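Local structure of imidazolonepropionase (Unidentified, 2Q09) at residues 71-76 with 314-319; 193-198 with 226-231. The protein catalyses the hydrolytic ring opening of imidazolone-5-propanoate to N-formimidoyl-L-glutamate, the third step of histidine degradation. One frame throughout, in Å; residues are numbered along the deposited sequence.

Contact 1: 71-76 with 314-319; sequences CHTHLI and VSSDIN. With FE (Fe (III) ion), chain B; DI6 (3-[(4S)-2,5-dioxoimidazolidin-4-yl]propanoic acid), chain C.
His74 N donates to Ile318 O over 2.7 Å, joining the loop after strand 312-314 to the residue just past strand 63-73. Here the two segments run nearly the same way, and their side chains converge on an iron(III) ion. Asp317 OD1 binds it at 2.3 Å, His72 NE2 at 2.2 Å and His74 NE2 at 2.1 Å; His242 and a water complete the set. Asp317 CG stands anti to its backbone N (chi1 -172°), toward the iron. OD1 sits at the edge of both imidazoles, near their planes, while the carboxylate is turned 79° from the His72 ring and 65° from that of His74. Asp317 OD2 accepts a hydrogen bond from the iron-bound water at 2.6 Å. His72 ND1, on the far side of its ring from the iron, bonds Asp264 OD1; held at both nitrogens, the ring is probably fixed in rotation. Asn319 lies alongside His74, and its ND2 reaches back to Asp317 O at 2.8 Å while OD1 accepts from Thr322 N. The same OD1 is 3.5 Å from C7 in the propanoate arm of the bound inhibitor. An alanine in place of Asn319 would probably leave Asp317 O and Thr322 N without these mates and open a gap beside the inhibitor arm. A His-X-His pair ending the first barrel strand and an aspartate after the eighth are the signature of the amidohydrolase metal site.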
ATOM      1  N   CYS A  71       0.606   1.467   0.568  1.00 19.34           N
ATOM      2  CA  CYS A  71       0.134   1.274  -0.798  1.00 20.23           C
ATOM      3  C   CYS A  71       0.049  -0.131  -1.381  1.00 21.27           C
ATOM      4  O   CYS A  71      -0.181  -0.272  -2.582  1.00 21.82           O
ATOM      5  CB  CYS A  71       0.976   2.145  -1.742  1.00 19.13           C
ATOM      6  SG  CYS A  71       2.753   1.668  -1.856  1.00 23.40           S
ATOM      7  N   HIS A  72       0.213  -1.159  -0.555  1.00 20.81           N
ATOM      8  CA  HIS A  72       0.153  -2.524  -1.058  1.00 22.66           C
ATOM      9  C   HIS A  72      -0.258  -3.514   0.023  1.00 23.66           C
ATOM     10  O   HIS A  72       0.583  -3.997   0.780  1.00 23.73           O
ATOM     11  CB  HIS A  72       1.520  -2.912  -1.634  1.00 21.12           C
ATOM     12  CG  HIS A  72       1.573  -4.294  -2.216  1.00 22.33           C
ATOM     13  ND1 HIS A  72       2.059  -4.548  -3.479  1.00 20.11           N
ATOM     14  CD2 HIS A  72       1.239  -5.499  -1.696  1.00 22.66           C
ATOM     15  CE1 HIS A  72       2.022  -5.847  -3.715  1.00 20.02           C
ATOM     16  NE2 HIS A  72       1.529  -6.447  -2.647  1.00 22.51           N
ATOM     17  N   THR A  73      -1.555  -3.798   0.124  1.00 21.79           N
ATOM     18  CA  THR A  73      -1.999  -4.779   1.107  1.00 21.39           C
ATOM     19  C   THR A  73      -3.070  -5.717   0.573  1.00 21.81           C
ATOM     20  O   THR A  73      -3.733  -5.420  -0.424  1.00 20.06           O
ATOM     21  CB  THR A  73      -2.552  -4.131   2.406  1.00 22.10           C
ATOM     22  OG1 THR A  73      -3.957  -3.878   2.269  1.00 22.26           O
ATOM     23  CG2 THR A  73      -1.837  -2.818   2.704  1.00 19.89           C
ATOM     24  N   HIS A  74      -3.200  -6.854   1.250  1.00 19.82           N
ATOM     25  CA  HIS A  74      -4.194  -7.879   0.946  1.00 21.30           C
ATOM     26  C   HIS A  74      -4.864  -8.115   2.303  1.00 20.38           C
ATOM     27  O   HIS A  74      -5.114  -9.256   2.659  1.00 21.23           O
ATOM     28  CB  HIS A  74      -3.544  -9.214   0.544  1.00 20.71           C
ATOM     29  CG  HIS A  74      -2.629  -9.152  -0.644  1.00 22.61           C
ATOM     30  ND1 HIS A  74      -2.924  -9.782  -1.835  1.00 24.58           N
ATOM     31  CD2 HIS A  74      -1.381  -8.647  -0.790  1.00 22.75           C
ATOM     32  CE1 HIS A  74      -1.896  -9.673  -2.658  1.00 24.89           C
ATOM     33  NE2 HIS A  74      -0.944  -8.991  -2.049  1.00 25.01           N
ATOM     34  N   LEU A  75      -5.163  -7.058   3.056  1.00 19.25           N
ATOM     35  CA  LEU A  75      -5.728  -7.239   4.393  1.00 19.74           C
ATOM     36  C   LEU A  75      -7.125  -7.843   4.491  1.00 19.75           C
ATOM     37  O   LEU A  75      -7.560  -8.210   5.587  1.00 20.71           O
ATOM     38  CB  LEU A  75      -5.665  -5.925   5.188  1.00 19.60           C
ATOM     39  CG  LEU A  75      -6.540  -4.730   4.813  1.00 21.64           C
ATOM     40  CD1 LEU A  75      -7.964  -4.926   5.350  1.00 20.65           C
ATOM     41  CD2 LEU A  75      -5.918  -3.468   5.427  1.00 21.24           C
ATOM     42  N   ILE A  76      -7.826  -7.946   3.367  1.00 18.66           N
ATOM     43  CA  ILE A  76      -9.158  -8.549   3.375  1.00 17.91           C
ATOM     44  C   ILE A  76      -9.038 -10.040   3.056  1.00 18.69           C
ATOM     45  O   ILE A  76      -8.596 -10.414   1.962  1.00 19.19           O
ATOM     46  CB  ILE A  76     -10.082  -7.895   2.329  1.00 20.29           C
ATOM     47  CG1 ILE A  76     -10.532  -6.516   2.830  1.00 19.88           C
ATOM     48  CG2 ILE A  76     -11.297  -8.802   2.047  1.00 19.64           C
ATOM     49  CD1 ILE A  76     -11.448  -5.771   1.835  1.00 20.97           C
ATOM     50  N   VAL A 314       7.585   1.907   0.312  1.00 17.11           N
ATOM     51  CA  VAL A 314       7.720   0.782   1.229  1.00 19.09           C
ATOM     52  C   VAL A 314       6.310   0.454   1.716  1.00 18.95           C
ATOM     53  O   VAL A 314       5.556   1.365   2.079  1.00 18.51           O
ATOM     54  CB  VAL A 314       8.596   1.135   2.448  1.00 17.40           C
ATOM     55  CG1 VAL A 314       8.533   0.002   3.472  1.00 18.10           C
ATOM     56  CG2 VAL A 314      10.044   1.354   2.012  1.00 17.09           C
ATOM     57  N   SER A 315       5.954  -0.831   1.720  1.00 18.11           N
ATOM     58  CA  SER A 315       4.620  -1.237   2.148  1.00 19.27           C
ATOM     59  C   SER A 315       4.661  -2.545   2.941  1.00 19.24           C
ATOM     60  O   SER A 315       5.620  -3.303   2.838  1.00 18.01           O
ATOM     61  CB  SER A 315       3.709  -1.391   0.925  1.00 19.02           C
ATOM     62  OG  SER A 315       2.379  -1.696   1.327  1.00 20.39           O
ATOM     63  N   SER A 316       3.604  -2.805   3.707  1.00 19.93           N
ATOM     64  CA  SER A 316       3.507  -3.996   4.550  1.00 22.69           C
ATOM     65  C   SER A 316       3.155  -5.300   3.828  1.00 23.31           C
ATOM     66  O   SER A 316       3.480  -6.393   4.311  1.00 21.91           O
ATOM     67  CB  SER A 316       2.465  -3.760   5.646  1.00 22.92           C
ATOM     68  OG  SER A 316       1.166  -3.633   5.072  1.00 25.59           O
ATOM     69  N   ASP A 317       2.497  -5.181   2.677  1.00 21.94           N
ATOM     70  CA  ASP A 317       2.071  -6.350   1.906  1.00 23.13           C
ATOM     71  C   ASP A 317       1.260  -7.299   2.789  1.00 21.83           C
ATOM     72  O   ASP A 317       1.288  -8.512   2.594  1.00 22.55           O
ATOM     73  CB  ASP A 317       3.277  -7.095   1.309  1.00 23.05           C
ATOM     74  CG  ASP A 317       2.867  -8.205   0.344  1.00 25.07           C
ATOM     75  OD1 ASP A 317       1.828  -8.037  -0.335  1.00 26.65           O
ATOM     76  OD2 ASP A 317       3.585  -9.229   0.244  1.00 22.65           O
ATOM     77  N   ILE A 318       0.534  -6.743   3.756  1.00 21.82           N
ATOM     78  CA  ILE A 318      -0.278  -7.565   4.665  1.00 22.89           C
ATOM     79  C   ILE A 318      -1.055  -8.636   3.906  1.00 22.61           C
ATOM     80  O   ILE A 318      -1.885  -8.312   3.058  1.00 20.32           O
ATOM     81  CB  ILE A 318      -1.319  -6.729   5.443  1.00 22.06           C
ATOM     82  CG1 ILE A 318      -0.622  -5.715   6.345  1.00 24.94           C
ATOM     83  CG2 ILE A 318      -2.217  -7.661   6.288  1.00 22.86           C
ATOM     84  CD1 ILE A 318      -1.591  -4.752   7.027  1.00 23.90           C
ATOM     85  N   ASN A 319      -0.787  -9.900   4.209  1.00 23.26           N
ATOM     86  CA  ASN A 319      -1.489 -10.993   3.553  1.00 22.50           C
ATOM     87  C   ASN A 319      -1.271 -12.258   4.374  1.00 24.07           C
ATOM     88  O   ASN A 319      -0.199 -12.457   4.975  1.00 22.22           O
ATOM     89  CB  ASN A 319      -1.013 -11.150   2.102  1.00 22.88           C
ATOM     90  CG  ASN A 319       0.286 -11.905   1.986  1.00 25.22           C
ATOM     91  OD1 ASN A 319       0.333 -13.130   2.174  1.00 23.42           O
ATOM     92  ND2 ASN A 319       1.356 -11.181   1.671  1.00 21.06           N
TER
HETATM   93 FE    FE B 500       1.056  -8.567  -2.431  1.00 31.04          FE
HETATM   94  N1  DI6 C 600       3.048 -12.709  -3.797  1.00 36.27           N
HETATM   95  C2  DI6 C 600       3.000 -12.882  -2.459  1.00 35.80           C
HETATM   96  O2  DI6 C 600       3.944 -12.986  -1.697  1.00 34.50           O
HETATM   97  C3  DI6 C 600       1.496 -12.907  -2.089  1.00 35.08           C
HETATM   98  N4  DI6 C 600       0.848 -12.741  -3.409  1.00 35.79           N
HETATM   99  C5  DI6 C 600       1.822 -12.630  -4.334  1.00 36.84           C
HETATM  100  O5  DI6 C 600       1.612 -12.465  -5.527  1.00 36.98           O
HETATM  101  C6  DI6 C 600       1.122 -14.222  -1.420  1.00 33.45           C
HETATM  102  C7  DI6 C 600      -0.358 -14.292  -1.037  1.00 34.18           C
HETATM  103  C8  DI6 C 600      -0.789 -15.597  -0.351  1.00 33.76           C
HETATM  104  O9  DI6 C 600      -1.876 -15.593   0.259  1.00 33.75           O
HETATM  105  O10 DI6 C 600      -0.061 -16.621  -0.409  1.00 34.71           O
HETATM  106  O   HOH W   1       3.206   2.363   1.312  1.00 20.13           O
HETATM  107  O   HOH W   2       2.766 -10.256  -2.006  1.00 26.67           O

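Contact 2: 193-198 with 226-231; sequences TICQEI and EQVYLA
Cys195 SG lies above the plane of the peptide group joining Gln227 to Val228, 3.4 Å from Gln227 O and 3.7 Å from Gln227 C. This is packing and not a hydrogen bond; Gln227 O instead accepts from Ala231 N, one turn further along its own helix. The sulfur reaches the peptide because it stands anti to the carbonyl carbon of Cys195 (chi1 -61°), and from there it also touches Val228 CA and, more loosely, Gln227 CB on the solvent side. One turn on from Gln227, Ala231 CB meets Cys195 CB at 3.8 Å. With such short side chains facing each other, the backbones come close, Cys195 CA lying 5.3 Å from Ala231 CA. The segment axes approach to 9.0 Å and are 20° from parallel, as befits consecutive helices on the outside of a (beta/alpha)8 barrel: helix 187-204 leads from strand 168-176 into strand 210-213, and helix 222-234 follows that strand. On the barrel side the seam closes with Ile194 CG2 against Val228 CG2, a loose touch at 4.4 Å. Both side chains are buried, Ile194 resting on Ala175 and Ala176 of strand 168-176, and Val228 on Val211 and Val213 of strand 210-213. The helix carrying Cys195 is locally widened: Thr193 O accepts both the usual alpha-helical bond from Glu197 N at 2.8 Å and a pi-type bond from Ile198 N at 3.0 Å.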
ATOM      1  N   THR A 193     -12.132 -14.298 -18.839  1.00 32.57           N
ATOM      2  CA  THR A 193     -13.175 -13.949 -17.882  1.00 31.52           C
ATOM      3  C   THR A 193     -12.879 -12.619 -17.196  1.00 29.92           C
ATOM      4  O   THR A 193     -13.761 -11.770 -17.051  1.00 28.55           O
ATOM      5  CB  THR A 193     -13.312 -15.035 -16.805  1.00 31.79           C
ATOM      6  OG1 THR A 193     -13.767 -16.250 -17.410  1.00 32.46           O
ATOM      7  CG2 THR A 193     -14.303 -14.595 -15.727  1.00 31.67           C
ATOM      8  N   ILE A 194     -11.631 -12.451 -16.767  1.00 29.30           N
ATOM      9  CA  ILE A 194     -11.196 -11.228 -16.100  1.00 28.49           C
ATOM     10  C   ILE A 194     -11.364 -10.035 -17.029  1.00 28.36           C
ATOM     11  O   ILE A 194     -11.908  -9.000 -16.647  1.00 26.62           O
ATOM     12  CB  ILE A 194      -9.694 -11.316 -15.693  1.00 28.37           C
ATOM     13  CG1 ILE A 194      -9.482 -12.455 -14.691  1.00 29.86           C
ATOM     14  CG2 ILE A 194      -9.237 -10.001 -15.085  1.00 29.81           C
ATOM     15  CD1 ILE A 194      -8.025 -12.678 -14.317  1.00 30.70           C
ATOM     16  N   CYS A 195     -10.879 -10.191 -18.255  1.00 28.64           N
ATOM     17  CA  CYS A 195     -10.938  -9.124 -19.243  1.00 30.11           C
ATOM     18  C   CYS A 195     -12.337  -8.802 -19.769  1.00 30.60           C
ATOM     19  O   CYS A 195     -12.694  -7.636 -19.930  1.00 29.23           O
ATOM     20  CB  CYS A 195     -10.026  -9.468 -20.426  1.00 30.79           C
ATOM     21  SG  CYS A 195      -8.279  -9.649 -20.003  1.00 32.90           S
ATOM     22  N   GLN A 196     -13.139  -9.828 -20.023  1.00 31.73           N
ATOM     23  CA  GLN A 196     -14.465  -9.599 -20.585  1.00 33.44           C
ATOM     24  C   GLN A 196     -15.620  -9.506 -19.604  1.00 32.02           C
ATOM     25  O   GLN A 196     -16.707  -9.047 -19.965  1.00 31.38           O
ATOM     26  CB  GLN A 196     -14.775 -10.691 -21.609  1.00 35.20           C
ATOM     27  CG  GLN A 196     -13.911 -10.646 -22.848  1.00 38.98           C
ATOM     28  CD  GLN A 196     -14.027 -11.903 -23.674  1.00 41.61           C
ATOM     29  OE1 GLN A 196     -15.114 -12.450 -23.845  1.00 45.19           O
ATOM     30  NE2 GLN A 196     -12.906 -12.367 -24.205  1.00 43.41           N
ATOM     31  N   GLU A 197     -15.400  -9.921 -18.364  1.00 30.02           N
ATOM     32  CA  GLU A 197     -16.482  -9.900 -17.395  1.00 28.22           C
ATOM     33  C   GLU A 197     -16.172  -9.205 -16.078  1.00 26.51           C
ATOM     34  O   GLU A 197     -16.868  -8.270 -15.686  1.00 26.36           O
ATOM     35  CB  GLU A 197     -16.932 -11.339 -17.132  1.00 27.53           C
ATOM     36  CG  GLU A 197     -17.488 -12.020 -18.378  1.00 31.91           C
ATOM     37  CD  GLU A 197     -17.636 -13.523 -18.233  1.00 33.85           C
ATOM     38  OE1 GLU A 197     -17.833 -14.008 -17.101  1.00 35.22           O
ATOM     39  OE2 GLU A 197     -17.570 -14.221 -19.265  1.00 34.98           O
ATOM     40  N   ILE A 198     -15.126  -9.654 -15.392  1.00 25.51           N
ATOM     41  CA  ILE A 198     -14.792  -9.071 -14.102  1.00 25.30           C
ATOM     42  C   ILE A 198     -14.391  -7.594 -14.141  1.00 24.73           C
ATOM     43  O   ILE A 198     -14.960  -6.778 -13.411  1.00 25.22           O
ATOM     44  CB  ILE A 198     -13.712  -9.906 -13.401  1.00 22.77           C
ATOM     45  CG1 ILE A 198     -14.156 -11.381 -13.394  1.00 24.19           C
ATOM     46  CG2 ILE A 198     -13.524  -9.415 -11.963  1.00 22.40           C
ATOM     47  CD1 ILE A 198     -13.334 -12.310 -12.499  1.00 21.52           C
ATOM     48  N   GLU A 226      -0.356  -8.986 -20.254  1.00 34.36           N
ATOM     49  CA  GLU A 226      -0.637  -7.937 -21.220  1.00 35.81           C
ATOM     50  C   GLU A 226      -2.119  -7.866 -21.557  1.00 34.11           C
ATOM     51  O   GLU A 226      -2.663  -6.782 -21.745  1.00 34.44           O
ATOM     52  CB  GLU A 226       0.163  -8.174 -22.493  1.00 37.99           C
ATOM     53  CG  GLU A 226      -0.233  -7.271 -23.634  1.00 42.38           C
ATOM     54  CD  GLU A 226       0.646  -7.470 -24.844  1.00 46.72           C
ATOM     55  OE1 GLU A 226       0.831  -8.634 -25.254  1.00 47.81           O
ATOM     56  OE2 GLU A 226       1.144  -6.466 -25.384  1.00 48.58           O
ATOM     57  N   GLN A 227      -2.767  -9.024 -21.638  1.00 35.13           N
ATOM     58  CA  GLN A 227      -4.190  -9.079 -21.943  1.00 36.17           C
ATOM     59  C   GLN A 227      -4.981  -8.322 -20.883  1.00 35.87           C
ATOM     60  O   GLN A 227      -5.917  -7.589 -21.192  1.00 35.52           O
ATOM     61  CB  GLN A 227      -4.657 -10.536 -22.008  1.00 37.92           C
ATOM     62  CG  GLN A 227      -4.208 -11.275 -23.260  1.00 40.40           C
ATOM     63  CD  GLN A 227      -4.650 -10.576 -24.527  1.00 41.72           C
ATOM     64  OE1 GLN A 227      -3.861  -9.906 -25.187  1.00 42.39           O
ATOM     65  NE2 GLN A 227      -5.924 -10.712 -24.862  1.00 43.14           N
ATOM     66  N   VAL A 228      -4.600  -8.502 -19.623  1.00 35.71           N
ATOM     67  CA  VAL A 228      -5.275  -7.821 -18.529  1.00 34.92           C
ATOM     68  C   VAL A 228      -5.113  -6.308 -18.607  1.00 33.93           C
ATOM     69  O   VAL A 228      -6.104  -5.584 -18.573  1.00 33.86           O
ATOM     70  CB  VAL A 228      -4.756  -8.315 -17.164  1.00 35.33           C
ATOM     71  CG1 VAL A 228      -5.243  -7.389 -16.056  1.00 35.66           C
ATOM     72  CG2 VAL A 228      -5.246  -9.733 -16.909  1.00 36.10           C
ATOM     73  N   TYR A 229      -3.875  -5.829 -18.709  1.00 34.20           N
ATOM     74  CA  TYR A 229      -3.629  -4.389 -18.791  1.00 34.95           C
ATOM     75  C   TYR A 229      -4.403  -3.747 -19.936  1.00 33.81           C
ATOM     76  O   TYR A 229      -4.826  -2.592 -19.843  1.00 33.53           O
ATOM     77  CB  TYR A 229      -2.131  -4.098 -18.955  1.00 35.25           C
ATOM     78  CG  TYR A 229      -1.296  -4.437 -17.736  1.00 37.56           C
ATOM     79  CD1 TYR A 229      -1.895  -4.698 -16.508  1.00 37.54           C
ATOM     80  CD2 TYR A 229       0.096  -4.478 -17.811  1.00 37.85           C
ATOM     81  CE1 TYR A 229      -1.130  -4.991 -15.380  1.00 37.88           C
ATOM     82  CE2 TYR A 229       0.866  -4.772 -16.693  1.00 38.47           C
ATOM     83  CZ  TYR A 229       0.248  -5.028 -15.482  1.00 38.25           C
ATOM     84  OH  TYR A 229       1.006  -5.326 -14.370  1.00 37.75           O
ATOM     85  N   LEU A 230      -4.581  -4.495 -21.018  1.00 34.74           N
ATOM     86  CA  LEU A 230      -5.319  -3.985 -22.170  1.00 36.43           C
ATOM     87  C   LEU A 230      -6.769  -3.712 -21.795  1.00 36.36           C
ATOM     88  O   LEU A 230      -7.336  -2.681 -22.157  1.00 36.19           O
ATOM     89  CB  LEU A 230      -5.267  -4.991 -23.319  1.00 36.95           C
ATOM     90  CG  LEU A 230      -3.953  -5.005 -24.097  1.00 37.54           C
ATOM     91  CD1 LEU A 230      -3.967  -6.139 -25.106  1.00 39.24           C
ATOM     92  CD2 LEU A 230      -3.768  -3.667 -24.800  1.00 38.47           C
ATOM     93  N   ALA A 231      -7.362  -4.646 -21.063  1.00 35.79           N
ATOM     94  CA  ALA A 231      -8.743  -4.511 -20.625  1.00 35.00           C
ATOM     95  C   ALA A 231      -8.864  -3.345 -19.646  1.00 35.25           C
ATOM     96  O   ALA A 231      -9.764  -2.511 -19.762  1.00 33.68           O
ATOM     97  CB  ALA A 231      -9.202  -5.803 -19.967  1.00 34.95           C
TER

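In the fold
Both contacts belong to the same barrel but occupy different layers of it, their nearest atoms about 11 Å apart. Contact 1 is wholly buried near the middle of the chain: polar groups gather round the iron beside the inhibitor pocket, with a backbone hydrogen bond across the segments, and Ile318 and Leu75 add an apolar patch. Contact 2 lies in the outer helical layer, partly buried, and relies on small and aliphatic side chains and a sulfur over a peptide group, with no hydrogen bond across it. No helix or strand is shared. Contact 1 brings together distant parts of the sequence, whereas contact 2 pairs neighbouring helices that fall, in sequence, between the segments of contact 1.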